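Local coordinates for K Homology domain-containing protein (Aeropyrum pernix, PDB 1TUA) that is of unknown function but is built from two K homology folds in tandem and probably binds RNA, at residues 4-9 and 59-64; 33-38 and 46-51; 70-75 and 137-142; 107-112 and 131-136; 144-149 and 172-177. All coordinates share one frame; numbering follows the deposited sequence.

Contact 1 (4-9 and 59-64)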
# COMPACT_ATOMS: atom_id res chain seq x y z
N PRO A 4 -8.95 -21.29 -7.14
CA PRO A 4 -9.03 -19.96 -6.52
C PRO A 4 -8.72 -18.94 -7.61
O PRO A 4 -7.81 -19.14 -8.42
CB PRO A 4 -7.95 -20.00 -5.45
CG PRO A 4 -7.85 -21.47 -5.11
CD PRO A 4 -7.94 -22.13 -6.47
N ARG A 5 -9.50 -17.87 -7.65
CA ARG A 5 -9.29 -16.81 -8.63
C ARG A 5 -9.58 -15.51 -7.92
O ARG A 5 -10.62 -15.36 -7.30
CB ARG A 5 -10.24 -16.95 -9.82
CG ARG A 5 -10.01 -18.17 -10.68
CD ARG A 5 -10.85 -18.11 -11.95
NE ARG A 5 -10.54 -19.21 -12.86
CZ ARG A 5 -11.06 -20.43 -12.77
NH1 ARG A 5 -11.93 -20.72 -11.80
NH2 ARG A 5 -10.69 -21.37 -13.63
N ILE A 6 -8.64 -14.57 -8.00
CA ILE A 6 -8.83 -13.27 -7.39
C ILE A 6 -8.89 -12.22 -8.49
O ILE A 6 -7.93 -12.01 -9.23
CB ILE A 6 -7.70 -12.94 -6.39
CG1 ILE A 6 -7.67 -13.98 -5.27
CG2 ILE A 6 -7.90 -11.54 -5.81
CD1 ILE A 6 -6.65 -13.71 -4.17
N TYR A 7 -10.05 -11.58 -8.61
CA TYR A 7 -10.25 -10.54 -9.60
C TYR A 7 -9.85 -9.21 -8.99
O TYR A 7 -10.28 -8.86 -7.89
CB TYR A 7 -11.73 -10.49 -10.01
CG TYR A 7 -12.16 -11.66 -10.85
CD1 TYR A 7 -12.39 -11.52 -12.22
CD2 TYR A 7 -12.32 -12.92 -10.28
CE1 TYR A 7 -12.77 -12.60 -13.01
CE2 TYR A 7 -12.70 -14.02 -11.07
CZ TYR A 7 -12.92 -13.85 -12.43
OH TYR A 7 -13.29 -14.92 -13.21
N VAL A 8 -9.01 -8.47 -9.70
CA VAL A 8 -8.56 -7.18 -9.20
C VAL A 8 -8.89 -6.10 -10.23
O VAL A 8 -8.37 -6.12 -11.35
CB VAL A 8 -7.04 -7.18 -8.95
CG1 VAL A 8 -6.59 -5.83 -8.40
CG2 VAL A 8 -6.67 -8.30 -8.00
N LYS A 9 -9.76 -5.17 -9.86
CA LYS A 9 -10.13 -4.08 -10.75
C LYS A 9 -8.96 -3.10 -10.74
O LYS A 9 -8.50 -2.70 -9.68
CB LYS A 9 -11.39 -3.38 -10.27
CG LYS A 9 -11.86 -2.23 -11.17
CD LYS A 9 -12.26 -2.74 -12.56
CE LYS A 9 -12.54 -1.59 -13.52
NZ LYS A 9 -11.34 -0.73 -13.71
N ASN A 59 0.55 -16.91 -1.52
CA ASN A 59 1.19 -16.56 -2.78
C ASN A 59 0.21 -15.88 -3.71
O ASN A 59 0.54 -14.89 -4.36
CB ASN A 59 1.73 -17.81 -3.48
CG ASN A 59 3.05 -18.28 -2.89
OD1 ASN A 59 3.25 -18.21 -1.67
ND2 ASN A 59 3.95 -18.77 -3.74
N LEU A 60 -1.01 -16.42 -3.77
CA LEU A 60 -2.07 -15.88 -4.61
C LEU A 60 -2.52 -14.51 -4.11
O LEU A 60 -2.64 -13.55 -4.88
CB LEU A 60 -3.26 -16.85 -4.61
CG LEU A 60 -4.38 -16.54 -5.59
CD1 LEU A 60 -3.91 -16.82 -7.02
CD2 LEU A 60 -5.59 -17.40 -5.27
N MET A 61 -2.75 -14.42 -2.81
CA MET A 61 -3.19 -13.18 -2.18
C MET A 61 -2.15 -12.06 -2.31
O MET A 61 -2.50 -10.93 -2.66
CB MET A 61 -3.55 -13.46 -0.71
CG MET A 61 -4.77 -14.38 -0.57
SD MET A 61 -5.10 -15.02 1.10
CE MET A 61 -5.55 -13.56 1.92
N LYS A 62 -0.88 -12.35 -2.06
CA LYS A 62 0.14 -11.30 -2.18
C LYS A 62 0.32 -10.86 -3.63
O LYS A 62 0.58 -9.69 -3.89
CB LYS A 62 1.47 -11.78 -1.59
CG LYS A 62 1.45 -11.85 -0.07
CD LYS A 62 2.82 -12.20 0.50
CE LYS A 62 2.86 -12.01 2.02
NZ LYS A 62 2.71 -10.58 2.42
N ALA A 63 0.19 -11.79 -4.57
CA ALA A 63 0.30 -11.45 -5.98
C ALA A 63 -0.80 -10.42 -6.30
O ALA A 63 -0.56 -9.42 -6.99
CB ALA A 63 0.11 -12.70 -6.85
N ALA A 64 -2.00 -10.67 -5.78
CA ALA A 64 -3.13 -9.78 -6.00
C ALA A 64 -2.92 -8.43 -5.30
O ALA A 64 -3.36 -7.39 -5.79
CB ALA A 64 -4.42 -10.43 -5.51
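Ile6 carries the contact from the strand side, wedged between Leu60 and Ala64 one helical turn further on. Its two branches divide the work. Ile6 CG2, anti to the backbone N, rests 3.7 Å from Ala64 CB. The longer arm, anti to the carbonyl carbon, runs alongside the Leu60 side chain, which points the other way, so that Ile6 CD1 lies 3.9 Å from Leu60 CG and 4.1 Å from Met61 CG. To either side of Ile6 along the chain, Pro4 CB presses on Leu60 CD2 at 3.5 Å, and Val8 CG2 meets Ala64 CB at 4.0 Å. All of these contacts are apolar, and the small Ala64 lets the helix take in two branched side chains at once. Further out, backbone hydrogen bonds from Ile6 and Val8 to Val48 and Val46 fix the strand on its neighbour, while Leu60 also touches Val48 and Pro50. Arg5, pointing away from the helix, makes a salt bridge with Glu49. Strand 6-9 and helix 59-64 run almost parallel, their axes 8° apart, as the first strand and last helix of a type I KH fold, with the helix laid against one face of the sheet.

Contact 2 (33-38 and 46-51); sequences TGTVIT and VIVEPE
Thr35 holds its OG1 in the crowded position between backbone N and carbonyl carbon (chi1 58°), which lets this hydroxyl donate to Thr33 OG1 at 2.8 Å and leaves Thr35 CB and CG2 to meet Val48 CG1. Ile37 and Val46 each place one methyl anti to the backbone N, and these, Ile37 CG2 and Val46 CG1, are pressed together at 3.3 Å, tighter than normal van der Waals contact. On the other face Thr38 repeats the crowded torsion, so that its OG1 lies over the Ile47 side chain, with Thr38 OG1 3.2 Å from Ile47 CB. Glu51, with CG crowded (chi1 65°), lays its chain along Gly34; water 1 sits between Glu51 OE1 and Thr35 O. The main chain does most of the binding. Val36 and Glu49 exchange two hydrogen bonds, the shorter from Val36 N to Glu49 O at 2.7 Å. Thr38 and Ile47 do the same, with Ile47 N 2.8 Å from Thr38 O. A fifth bond joins Glu51 N to Gly34 O at 3.0 Å, and in all five the donor lies in the carbonyl plane. The Glu49 carboxylate pairs mainly with Arg5, just before strand 6-9. Ile37 and Val48 share the face covered by helices 24-33 and 57-72. The pairing is the antiparallel hairpin of strands 35-40 and 45-50, whose connection is the variable loop of a type I KH fold.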
# COMPACT_ATOMS: atom_id res chain seq x y z
N THR A 33 5.72 -15.61 -7.52
CA THR A 33 4.62 -16.20 -6.75
C THR A 33 4.06 -17.52 -7.27
O THR A 33 3.33 -18.21 -6.55
CB THR A 33 3.45 -15.21 -6.63
OG1 THR A 33 3.00 -14.85 -7.94
CG2 THR A 33 3.87 -13.95 -5.87
N GLY A 34 4.38 -17.89 -8.50
CA GLY A 34 3.86 -19.13 -9.05
C GLY A 34 2.40 -18.99 -9.43
O GLY A 34 1.60 -19.92 -9.29
N THR A 35 2.04 -17.80 -9.91
CA THR A 35 0.67 -17.53 -10.31
C THR A 35 0.61 -17.26 -11.80
O THR A 35 1.63 -17.12 -12.47
CB THR A 35 0.09 -16.30 -9.57
OG1 THR A 35 0.92 -15.15 -9.82
CG2 THR A 35 0.01 -16.56 -8.07
N VAL A 36 -0.62 -17.20 -12.31
CA VAL A 36 -0.88 -16.89 -13.70
C VAL A 36 -1.81 -15.68 -13.66
O VAL A 36 -2.87 -15.72 -13.03
CB VAL A 36 -1.56 -18.05 -14.43
CG1 VAL A 36 -1.84 -17.65 -15.88
CG2 VAL A 36 -0.66 -19.28 -14.38
N ILE A 37 -1.40 -14.61 -14.30
CA ILE A 37 -2.18 -13.39 -14.30
C ILE A 37 -2.70 -13.09 -15.70
O ILE A 37 -1.93 -13.00 -16.66
CB ILE A 37 -1.32 -12.21 -13.81
CG1 ILE A 37 -0.83 -12.49 -12.39
CG2 ILE A 37 -2.13 -10.92 -13.83
CD1 ILE A 37 0.10 -11.42 -11.84
N THR A 38 -4.01 -12.95 -15.82
CA THR A 38 -4.62 -12.66 -17.10
C THR A 38 -5.24 -11.27 -17.04
O THR A 38 -5.84 -10.88 -16.03
CB THR A 38 -5.70 -13.71 -17.45
OG1 THR A 38 -6.70 -13.71 -16.43
CG2 THR A 38 -5.08 -15.09 -17.52
N VAL A 46 -7.99 -7.56 -13.81
CA VAL A 46 -6.91 -8.53 -13.82
C VAL A 46 -7.37 -9.75 -13.01
O VAL A 46 -8.08 -9.60 -12.02
CB VAL A 46 -5.64 -7.90 -13.19
CG1 VAL A 46 -4.59 -8.97 -12.90
CG2 VAL A 46 -5.08 -6.83 -14.14
N ILE A 47 -7.02 -10.94 -13.47
CA ILE A 47 -7.40 -12.16 -12.76
C ILE A 47 -6.12 -12.89 -12.35
O ILE A 47 -5.26 -13.16 -13.18
CB ILE A 47 -8.25 -13.10 -13.64
CG1 ILE A 47 -9.44 -12.33 -14.21
CG2 ILE A 47 -8.72 -14.29 -12.81
CD1 ILE A 47 -10.29 -13.13 -15.17
N VAL A 48 -6.01 -13.18 -11.06
CA VAL A 48 -4.84 -13.88 -10.53
C VAL A 48 -5.24 -15.30 -10.16
O VAL A 48 -6.21 -15.51 -9.43
CB VAL A 48 -4.30 -13.17 -9.27
CG1 VAL A 48 -3.02 -13.84 -8.81
CG2 VAL A 48 -4.05 -11.68 -9.57
N GLU A 49 -4.51 -16.28 -10.69
CA GLU A 49 -4.78 -17.69 -10.41
C GLU A 49 -3.49 -18.42 -10.07
O GLU A 49 -2.41 -17.99 -10.47
CB GLU A 49 -5.35 -18.40 -11.64
CG GLU A 49 -6.54 -17.76 -12.30
CD GLU A 49 -6.89 -18.50 -13.58
OE1 GLU A 49 -5.96 -18.76 -14.38
OE2 GLU A 49 -8.07 -18.83 -13.78
N PRO A 50 -3.58 -19.53 -9.35
CA PRO A 50 -2.37 -20.28 -9.01
C PRO A 50 -2.00 -21.10 -10.25
O PRO A 50 -2.88 -21.47 -11.03
CB PRO A 50 -2.83 -21.16 -7.84
CG PRO A 50 -4.27 -21.45 -8.19
CD PRO A 50 -4.77 -20.10 -8.67
N GLU A 51 -0.71 -21.38 -10.45
CA GLU A 51 -0.30 -22.17 -11.61
C GLU A 51 -0.57 -23.66 -11.37
O GLU A 51 -0.68 -24.44 -12.32
CB GLU A 51 1.18 -21.94 -11.92
CG GLU A 51 2.14 -22.43 -10.84
CD GLU A 51 3.60 -22.11 -11.15
OE1 GLU A 51 3.86 -21.20 -11.97
OE2 GLU A 51 4.48 -22.75 -10.56
O HOH W 1 3.67 -18.84 -13.25

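Contact 3 (70-75 and 137-142); sequences ISLGFP and EVAIIG
Water 2 is held between two main-chain carbonyls, 2.7 Å from Leu72 O at the end of helix 57-72 and 2.9 Å from Glu137 O at the start of the strand, with the side-chain oxygen of Asn132 also close by. Just beyond, Gly73 takes a positive phi and closes the helix with a Schellman motif, turning the chain so that Phe74 follows Leu72 onto the strand. Leu72 CD1 touches Ala139 CB, while Leu72 CD2 lies over the carboxylate of Glu137, 3.7 Å from both OE1 and OE2; the charge itself is paired with Lys11. Strand 137-141 is the central strand of the second antiparallel KH sheet, so the last helix of the first KH fold packs here against the sheet of the second. The Phe74 ring makes the other half of the contact. Ile141 CD1 stands over one of its faces in a CH-pi contact, 3.8 Å from the centroid and 18° off the normal, the two side chains pointing in opposite directions. Ala139 CB approaches Phe74 CE2 at 3.5 Å. An alanine in place of Phe74 removes the ring that Ile141 CD1 covers and would probably loosen the packing around Ala139 and Ile141. Tyr130 and Asn132 of the adjacent strand also touch the ring, and Leu89 and Val91 of strand 87-93 border Leu72.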
# COMPACT_ATOMS: atom_id res chain seq x y z
N ILE A 70 -0.10 -1.36 -7.31
CA ILE A 70 0.32 -0.65 -8.52
C ILE A 70 -0.85 0.17 -9.06
O ILE A 70 -0.68 1.31 -9.49
CB ILE A 70 0.81 -1.64 -9.60
CG1 ILE A 70 2.09 -2.32 -9.11
CG2 ILE A 70 1.05 -0.90 -10.94
CD1 ILE A 70 2.54 -3.48 -9.97
N SER A 71 -2.04 -0.41 -9.01
CA SER A 71 -3.26 0.27 -9.45
C SER A 71 -3.47 1.56 -8.64
O SER A 71 -3.87 2.59 -9.17
CB SER A 71 -4.47 -0.65 -9.27
OG SER A 71 -5.67 -0.01 -9.66
N LEU A 72 -3.18 1.48 -7.34
CA LEU A 72 -3.33 2.63 -6.44
C LEU A 72 -2.31 3.75 -6.69
O LEU A 72 -2.49 4.87 -6.21
CB LEU A 72 -3.25 2.17 -4.99
CG LEU A 72 -4.50 1.42 -4.50
CD1 LEU A 72 -4.21 0.75 -3.17
CD2 LEU A 72 -5.66 2.40 -4.38
N GLY A 73 -1.24 3.45 -7.42
CA GLY A 73 -0.26 4.48 -7.70
C GLY A 73 1.20 4.14 -7.45
O GLY A 73 2.09 4.85 -7.93
N PHE A 74 1.46 3.09 -6.68
CA PHE A 74 2.83 2.69 -6.39
C PHE A 74 3.55 2.15 -7.62
O PHE A 74 2.97 1.42 -8.42
CB PHE A 74 2.87 1.56 -5.35
CG PHE A 74 2.80 2.03 -3.92
CD1 PHE A 74 3.83 2.77 -3.36
CD2 PHE A 74 1.72 1.67 -3.11
CE1 PHE A 74 3.80 3.16 -2.02
CE2 PHE A 74 1.67 2.05 -1.77
CZ PHE A 74 2.71 2.80 -1.22
N PRO A 75 4.82 2.53 -7.81
CA PRO A 75 5.52 1.99 -8.97
C PRO A 75 5.76 0.51 -8.62
O PRO A 75 5.85 0.15 -7.44
CB PRO A 75 6.82 2.80 -9.00
CG PRO A 75 7.01 3.23 -7.57
CD PRO A 75 5.60 3.59 -7.16
N GLU A 137 -6.75 8.50 -2.84
CA GLU A 137 -6.43 7.38 -1.95
C GLU A 137 -4.96 7.42 -1.54
O GLU A 137 -4.09 7.60 -2.39
CB GLU A 137 -6.71 6.05 -2.66
CG GLU A 137 -8.19 5.76 -2.85
CD GLU A 137 -8.45 4.83 -4.01
OE1 GLU A 137 -8.03 5.15 -5.15
OE2 GLU A 137 -9.09 3.78 -3.79
N VAL A 138 -4.69 7.28 -0.25
CA VAL A 138 -3.31 7.24 0.23
C VAL A 138 -3.02 5.79 0.60
O VAL A 138 -3.60 5.26 1.55
CB VAL A 138 -3.09 8.12 1.46
CG1 VAL A 138 -1.63 8.04 1.89
CG2 VAL A 138 -3.47 9.55 1.13
N ALA A 139 -2.15 5.15 -0.17
CA ALA A 139 -1.80 3.75 0.04
C ALA A 139 -0.53 3.63 0.88
O ALA A 139 0.42 4.39 0.69
CB ALA A 139 -1.61 3.06 -1.31
N ILE A 140 -0.53 2.66 1.78
CA ILE A 140 0.59 2.44 2.70
C ILE A 140 1.02 0.98 2.71
O ILE A 140 0.19 0.09 2.80
CB ILE A 140 0.17 2.81 4.14
CG1 ILE A 140 -0.36 4.24 4.18
CG2 ILE A 140 1.34 2.60 5.10
CD1 ILE A 140 -1.21 4.54 5.41
N ILE A 141 2.33 0.75 2.63
CA ILE A 141 2.88 -0.60 2.68
C ILE A 141 3.86 -0.70 3.85
O ILE A 141 4.79 0.10 3.95
CB ILE A 141 3.66 -0.96 1.39
CG1 ILE A 141 2.72 -0.95 0.18
CG2 ILE A 141 4.31 -2.33 1.56
CD1 ILE A 141 3.43 -1.00 -1.16
N GLY A 142 3.64 -1.68 4.72
CA GLY A 142 4.51 -1.89 5.87
C GLY A 142 3.98 -3.04 6.71
O GLY A 142 2.98 -3.64 6.32
O HOH W 2 -2.27 5.78 -3.70

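Contact 4 (107-112 and 131-136); sequences RIKGRI and INVGEY
Val133, the last residue of strand 131-133, meets the helix with both methyls. Val133 CG2, anti to the carbonyl carbon, touches Ile112 CG2 at 4.0 Å, the two side chains crossing obliquely. Val133 CG1, anti to the backbone N, faces the aliphatic part of Lys109, 4.0 Å from Lys109 CE. At Gly134 the chain leaves the strand and presents its carbonyl: Gly134 O stands 3.2 Å from Lys109 NZ in a weak hydrogen bond. The next carbonyl does better, with Lys109 NZ 3.1 Å from Glu135 O, although the ammonium sits above that carbonyl plane, 35° out of it. Two successive carbonyl oxygens of the turn thus lie near one charged nitrogen, whose electrostatic pull probably matters more than ideal bond direction. The lysine gets there by a bend in its outer chain (chi3 74°), which lowers the amino group onto the turn. A leucine in place of Lys109 has no donor for the carbonyls of Gly134 and Glu135 and would probably hold the turn less firmly to the helix. At Tyr136 the ring engages Lys95 in a cation-pi interaction and the backbone bonds to Leu94. Helix 102-113 thus leans on the end of the edge strand 130-133 of the second KH sheet; Ile112 also packs on Ile154 and Leu157 of helix 144-158, while Val133 touches Arg120 of helix 118-127.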
# COMPACT_ATOMS: atom_id res chain seq x y z
N ARG A 107 -6.71 20.65 -0.59
CA ARG A 107 -6.11 21.23 0.60
C ARG A 107 -5.53 20.19 1.55
O ARG A 107 -4.41 20.35 2.03
CB ARG A 107 -7.12 22.11 1.35
CG ARG A 107 -7.36 23.45 0.68
CD ARG A 107 -7.76 24.49 1.70
NE ARG A 107 -8.95 24.10 2.45
CZ ARG A 107 -10.17 24.05 1.93
NH1 ARG A 107 -10.39 24.38 0.66
NH2 ARG A 107 -11.19 23.68 2.70
N ILE A 108 -6.27 19.12 1.81
CA ILE A 108 -5.73 18.11 2.72
C ILE A 108 -4.56 17.35 2.11
O ILE A 108 -3.66 16.93 2.83
CB ILE A 108 -6.80 17.08 3.19
CG1 ILE A 108 -7.35 16.30 2.00
CG2 ILE A 108 -7.92 17.81 3.92
CD1 ILE A 108 -8.14 15.08 2.42
N LYS A 109 -4.55 17.17 0.79
CA LYS A 109 -3.43 16.48 0.17
C LYS A 109 -2.19 17.33 0.36
O LYS A 109 -1.08 16.81 0.51
CB LYS A 109 -3.70 16.24 -1.32
CG LYS A 109 -4.74 15.15 -1.57
CD LYS A 109 -5.12 15.04 -3.04
CE LYS A 109 -4.02 14.39 -3.86
NZ LYS A 109 -4.35 14.40 -5.31
N GLY A 110 -2.38 18.65 0.39
CA GLY A 110 -1.27 19.56 0.60
C GLY A 110 -0.67 19.37 1.99
O GLY A 110 0.54 19.44 2.16
N ARG A 111 -1.53 19.15 2.98
CA ARG A 111 -1.10 18.92 4.36
C ARG A 111 -0.40 17.56 4.49
O ARG A 111 0.61 17.44 5.18
CB ARG A 111 -2.29 18.95 5.32
CG ARG A 111 -2.98 20.29 5.45
CD ARG A 111 -2.12 21.29 6.20
NE ARG A 111 -1.97 20.94 7.61
CZ ARG A 111 -1.22 21.62 8.47
NH1 ARG A 111 -0.55 22.69 8.05
NH2 ARG A 111 -1.14 21.25 9.74
N ILE A 112 -0.96 16.55 3.84
CA ILE A 112 -0.40 15.20 3.90
C ILE A 112 0.96 15.12 3.21
O ILE A 112 1.88 14.47 3.71
CB ILE A 112 -1.37 14.18 3.26
CG1 ILE A 112 -2.62 14.07 4.13
CG2 ILE A 112 -0.69 12.83 3.09
CD1 ILE A 112 -3.75 13.26 3.52
N ILE A 131 4.62 5.21 1.35
CA ILE A 131 3.33 5.88 1.28
C ILE A 131 3.15 6.56 -0.07
O ILE A 131 4.03 7.30 -0.53
CB ILE A 131 3.20 6.96 2.41
CG1 ILE A 131 3.24 6.27 3.78
CG2 ILE A 131 1.90 7.74 2.25
CD1 ILE A 131 3.24 7.23 4.97
N ASN A 132 2.03 6.29 -0.72
CA ASN A 132 1.74 6.90 -2.01
C ASN A 132 0.47 7.73 -1.90
O ASN A 132 -0.57 7.23 -1.46
CB ASN A 132 1.56 5.85 -3.11
CG ASN A 132 1.39 6.49 -4.48
OD1 ASN A 132 0.27 6.73 -4.94
ND2 ASN A 132 2.51 6.78 -5.12
N VAL A 133 0.55 8.99 -2.28
CA VAL A 133 -0.61 9.87 -2.24
C VAL A 133 -1.15 9.95 -3.67
O VAL A 133 -0.60 10.66 -4.51
CB VAL A 133 -0.24 11.28 -1.74
CG1 VAL A 133 -1.49 12.16 -1.71
CG2 VAL A 133 0.37 11.20 -0.36
N GLY A 134 -2.21 9.19 -3.94
CA GLY A 134 -2.79 9.19 -5.27
C GLY A 134 -3.84 10.28 -5.45
O GLY A 134 -3.81 11.29 -4.75
N GLU A 135 -4.76 10.06 -6.38
CA GLU A 135 -5.82 11.02 -6.66
C GLU A 135 -6.62 11.36 -5.39
O GLU A 135 -6.77 12.53 -5.04
CB GLU A 135 -6.77 10.45 -7.73
CG GLU A 135 -7.88 11.41 -8.14
CD GLU A 135 -8.69 10.92 -9.34
OE1 GLU A 135 -9.31 9.83 -9.25
OE2 GLU A 135 -8.70 11.62 -10.38
N TYR A 136 -7.12 10.33 -4.71
CA TYR A 136 -7.88 10.54 -3.49
C TYR A 136 -7.65 9.42 -2.49
O TYR A 136 -8.27 9.38 -1.43
CB TYR A 136 -9.37 10.67 -3.80
CG TYR A 136 -9.96 9.45 -4.47
CD1 TYR A 136 -10.42 8.38 -3.71
CD2 TYR A 136 -10.01 9.35 -5.86
CE1 TYR A 136 -10.91 7.22 -4.32
CE2 TYR A 136 -10.50 8.21 -6.48
CZ TYR A 136 -10.94 7.14 -5.71
OH TYR A 136 -11.40 5.99 -6.32

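Contact 5 (144-149 and 172-177); sequences YERAMA and RIMREI
Helix 144-158, the last of the second KH fold, pairs here with the long C-terminal helix 163-188; the two segments run antiparallel at 174°, with axes 10.5 Å apart. Ala149 forms the closest backbone approach, with Ala149 CB 3.9 Å from Ile173 CG2 and 4.1 Å from Met174 SD. Met174, bent at chi2 and chi3, curls its tip back so that Met174 CE lies over one face of the Arg146 guanidinium, 3.9 Å from Arg146 NE. Ile177 fills the next turn: Ile177 CD1 reaches Glu145 CB at 3.9 Å, and its CG2 lies near both Glu145 OE1 and Arg146 NH1. Water 3 links Glu145 OE1 to Ile177 O, 2.6 Å from the latter. Arg146 is held at both ends of its guanidinium by salt bridges, NH1 to Asp143 and NH2 to Glu181. The two carboxylates probably balance the charge of the guanidinium and restrain its orientation, which keeps one face against Met174 CE, so that an ionic rim closes over an apolar seam of alanine, isoleucine and methionine.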
# COMPACT_ATOMS: atom_id res chain seq x y z
N TYR A 144 1.99 -4.78 9.85
CA TYR A 144 0.74 -4.38 10.48
C TYR A 144 0.75 -3.15 11.39
O TYR A 144 0.03 -2.19 11.12
CB TYR A 144 0.14 -5.55 11.27
CG TYR A 144 -1.22 -5.20 11.83
CD1 TYR A 144 -2.32 -5.04 10.99
CD2 TYR A 144 -1.39 -4.96 13.19
CE1 TYR A 144 -3.55 -4.64 11.48
CE2 TYR A 144 -2.63 -4.56 13.70
CZ TYR A 144 -3.70 -4.40 12.84
OH TYR A 144 -4.92 -3.99 13.34
N GLU A 145 1.53 -3.18 12.46
CA GLU A 145 1.57 -2.06 13.38
C GLU A 145 2.09 -0.75 12.79
O GLU A 145 1.53 0.32 13.06
CB GLU A 145 2.39 -2.42 14.61
CG GLU A 145 1.79 -3.55 15.39
CD GLU A 145 2.48 -3.71 16.72
OE1 GLU A 145 3.67 -4.09 16.73
OE2 GLU A 145 1.83 -3.44 17.75
N ARG A 146 3.16 -0.83 12.01
CA ARG A 146 3.72 0.37 11.39
C ARG A 146 2.77 0.95 10.34
O ARG A 146 2.60 2.17 10.27
CB ARG A 146 5.08 0.05 10.77
CG ARG A 146 6.15 -0.22 11.82
CD ARG A 146 7.47 -0.64 11.21
NE ARG A 146 8.53 -0.66 12.22
CZ ARG A 146 8.57 -1.50 13.24
NH1 ARG A 146 7.61 -2.41 13.40
NH2 ARG A 146 9.55 -1.43 14.13
N ALA A 147 2.14 0.10 9.54
CA ALA A 147 1.20 0.57 8.54
C ALA A 147 -0.01 1.23 9.23
O ALA A 147 -0.53 2.25 8.77
CB ALA A 147 0.74 -0.58 7.65
N MET A 148 -0.46 0.64 10.34
CA MET A 148 -1.60 1.21 11.05
C MET A 148 -1.21 2.53 11.72
O MET A 148 -2.03 3.45 11.83
CB MET A 148 -2.14 0.21 12.09
CG MET A 148 -2.86 -1.01 11.47
SD MET A 148 -4.14 -0.58 10.23
CE MET A 148 -5.35 0.19 11.27
N ALA A 149 0.05 2.65 12.15
CA ALA A 149 0.52 3.89 12.77
C ALA A 149 0.52 5.00 11.72
O ALA A 149 0.06 6.11 11.97
CB ALA A 149 1.93 3.69 13.33
N ARG A 172 5.27 8.75 19.85
CA ARG A 172 4.85 7.97 21.01
C ARG A 172 4.47 6.57 20.58
O ARG A 172 4.89 5.58 21.19
CB ARG A 172 3.65 8.63 21.70
CG ARG A 172 3.91 10.06 22.13
CD ARG A 172 4.89 10.14 23.29
NE ARG A 172 5.33 11.52 23.53
CZ ARG A 172 4.51 12.55 23.73
NH1 ARG A 172 3.19 12.37 23.74
NH2 ARG A 172 5.01 13.76 23.93
N ILE A 173 3.66 6.48 19.53
CA ILE A 173 3.20 5.20 19.01
C ILE A 173 4.36 4.33 18.54
O ILE A 173 4.42 3.14 18.86
CB ILE A 173 2.22 5.40 17.83
CG1 ILE A 173 0.96 6.13 18.31
CG2 ILE A 173 1.87 4.05 17.21
CD1 ILE A 173 0.20 5.41 19.39
N MET A 174 5.28 4.91 17.78
CA MET A 174 6.42 4.16 17.25
C MET A 174 7.47 3.79 18.29
O MET A 174 8.08 2.72 18.19
CB MET A 174 7.06 4.92 16.09
CG MET A 174 6.25 4.88 14.79
SD MET A 174 5.95 3.19 14.16
CE MET A 174 7.61 2.56 14.15
N ARG A 175 7.70 4.65 19.27
CA ARG A 175 8.68 4.33 20.30
C ARG A 175 8.14 3.14 21.10
O ARG A 175 8.88 2.25 21.51
CB ARG A 175 8.91 5.55 21.21
CG ARG A 175 10.08 5.35 22.18
CD ARG A 175 10.41 6.58 22.99
NE ARG A 175 11.16 6.18 24.18
CZ ARG A 175 11.44 6.97 25.21
NH1 ARG A 175 11.04 8.24 25.22
NH2 ARG A 175 12.10 6.48 26.25
N GLU A 176 6.82 3.10 21.27
CA GLU A 176 6.16 2.02 22.00
C GLU A 176 6.30 0.69 21.24
O GLU A 176 6.58 -0.36 21.83
CB GLU A 176 4.68 2.36 22.17
CG GLU A 176 3.86 1.35 22.93
CD GLU A 176 2.36 1.55 22.72
OE1 GLU A 176 1.89 2.71 22.87
OE2 GLU A 176 1.65 0.56 22.40
N ILE A 177 6.09 0.74 19.93
CA ILE A 177 6.19 -0.45 19.08
C ILE A 177 7.61 -1.01 19.08
O ILE A 177 7.82 -2.22 19.28
CB ILE A 177 5.77 -0.11 17.62
CG1 ILE A 177 4.27 0.22 17.59
CG2 ILE A 177 6.08 -1.27 16.68
CD1 ILE A 177 3.79 0.78 16.27
O HOH W 3 6.10 -4.10 18.89

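Contacts 1 and 2 belong to the first KH fold, their centres about 7 Å apart on the sheet of strands 6-9, 45-50 and 35-40, with contact 2 nested inside the loop that contact 1 closes. Helix 57-72 runs on to contact 3, its centre about 16 Å from that of contact 1, where the helix end meets the second KH sheet. Contact 4, nested within contact 3 along the chain, uses the neighbouring strand of that sheet, the centres about 12 Å apart. Contact 5, last in sequence, its centre about 28 Å from that of contact 1, brings in the terminal helix. Contact 3 thus joins two folds of like topology, consistent with a tandem KH protein.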